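Local structure of Lmo2119 protein (Listeria monocytogenes serovar 1/2a, 5HQH) at residues G42-S45 with I46-A50. The protein is of unknown function; this piece of it is a YbbR-like domain, a small, elongated and mostly beta-stranded module. Residues are numbered along the deposited sequence; the frame is centred on the assembly and turned at random.
Sequences GPRS and IVQSA
Arg-44 and Gln-48, one helical turn apart, lay their side chains across each other with the guanidinium and amide planes 33° apart. Extended from CG to NE, the arginine brings its guanidinium over to the glutamine, whose CG sits 3.7 Å above one face, offset toward the rim. Gln-48 has CG beside its own backbone N (chi1 -67°) and bends at chi2, which brings NE2 to 3.5 Å from Arg-44 NH1. Both are donors and do not bond to each other; their nearness is consistent with a shared acid, Asp-9: NE2 hydrogen-bonds to Asp-9 and Glu-11 of strand 9-21, while NH1 makes a long, weak ion pair with Asp-9. This is the first turn of the single helix 44-53, which follows strand 35-42 at one end of the YbbR-like domain, with Pro-43 as N-cap residue. The Pro-43 carbonyl accepts a nearly straight bond from Val-47 N (O to N 2.9 Å, 173° at the hydrogen), and Arg-44 O and Ser-45 O continue the series to Gln-48 N and Ser-49 N. Val-47 CG2 packs 3.4 Å from Gly-42 N, where the strand ends. Ile-46 CD1 reaches Pro-43 CB at 4.2 Å, and the isoleucine side chain also touches Leu-83.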
loop_
_atom_site.group_PDB
_atom_site.type_symbol
_atom_site.label_atom_id
_atom_site.label_comp_id
_atom_site.label_asym_id
_atom_site.label_seq_id
_atom_site.Cartn_x
_atom_site.Cartn_y
_atom_site.Cartn_z
ATOM N N GLY A 42 -16.908 9.224 2.107
ATOM C CA GLY A 42 -17.584 9.633 0.872
ATOM C C GLY A 42 -19.023 9.202 0.893
ATOM O O GLY A 42 -19.539 8.897 1.962
ATOM N N PRO A 43 -19.648 9.103 -0.293
ATOM C CA PRO A 43 -21.059 8.717 -0.368
ATOM C C PRO A 43 -21.277 7.339 0.216
ATOM O O PRO A 43 -20.499 6.401 -0.056
ATOM C CB PRO A 43 -21.347 8.733 -1.869
ATOM C CG PRO A 43 -20.413 9.762 -2.401
ATOM C CD PRO A 43 -19.152 9.575 -1.597
ATOM N N ARG A 44 -22.323 7.201 1.016
ATOM C CA ARG A 44 -22.606 5.945 1.701
ATOM C C ARG A 44 -22.568 4.675 0.856
ATOM O O ARG A 44 -21.938 3.684 1.269
ATOM C CB ARG A 44 -23.949 6.040 2.426
ATOM C CG ARG A 44 -24.327 4.730 3.081
ATOM C CD ARG A 44 -25.208 4.914 4.274
ATOM N NE ARG A 44 -25.618 3.607 4.765
ATOM C CZ ARG A 44 -24.957 2.852 5.637
ATOM N NH1 ARG A 44 -23.793 3.223 6.161
ATOM N NH2 ARG A 44 -25.497 1.702 5.999
ATOM N N SER A 45 -23.191 4.685 -0.314
ATOM C CA SER A 45 -23.254 3.496 -1.117
ATOM C C SER A 45 -21.859 3.056 -1.557
ATOM O O SER A 45 -21.569 1.861 -1.606
ATOM C CB SER A 45 -24.138 3.692 -2.345
ATOM O OG SER A 45 -23.594 4.632 -3.254
ATOM N N ILE A 46 -21.026 4.029 -1.921
ATOM C CA ILE A 46 -19.672 3.767 -2.399
ATOM C C ILE A 46 -18.754 3.329 -1.265
ATOM O O ILE A 46 -17.954 2.381 -1.434
ATOM C CB ILE A 46 -19.125 5.012 -3.150
ATOM C CG1 ILE A 46 -20.096 5.367 -4.300
ATOM C CG2 ILE A 46 -17.737 4.740 -3.704
ATOM C CD1 ILE A 46 -19.701 6.574 -5.116
ATOM N N VAL A 47 -18.857 3.987 -0.107
ATOM C CA VAL A 47 -18.074 3.565 1.076
ATOM C C VAL A 47 -18.429 2.128 1.463
ATOM O O VAL A 47 -17.562 1.282 1.707
ATOM C CB VAL A 47 -18.278 4.512 2.278
ATOM C CG1 VAL A 47 -17.685 3.931 3.566
ATOM C CG2 VAL A 47 -17.671 5.875 2.011
ATOM N N GLN A 48 -19.720 1.845 1.524
ATOM C CA GLN A 48 -20.146 0.532 1.932
ATOM C C GLN A 48 -19.755 -0.576 0.939
ATOM O O GLN A 48 -19.398 -1.676 1.370
ATOM C CB GLN A 48 -21.638 0.517 2.258
ATOM C CG GLN A 48 -21.960 1.341 3.499
ATOM C CD GLN A 48 -21.255 0.845 4.750
ATOM O OE1 GLN A 48 -21.187 -0.359 5.015
ATOM N NE2 GLN A 48 -20.688 1.770 5.495
ATOM N N SER A 49 -19.803 -0.301 -0.364
ATOM C CA SER A 49 -19.383 -1.289 -1.343
ATOM C C SER A 49 -17.896 -1.547 -1.212
ATOM O O SER A 49 -17.456 -2.683 -1.294
ATOM C CB SER A 49 -19.732 -0.838 -2.767
ATOM O OG SER A 49 -19.165 -1.708 -3.742
ATOM N N ALA A 50 -17.117 -0.491 -0.961
ATOM C CA ALA A 50 -15.663 -0.646 -0.835
ATOM C C ALA A 50 -15.342 -1.465 0.409
ATOM O O ALA A 50 -14.432 -2.296 0.397
ATOM C CB ALA A 50 -14.999 0.714 -0.766
#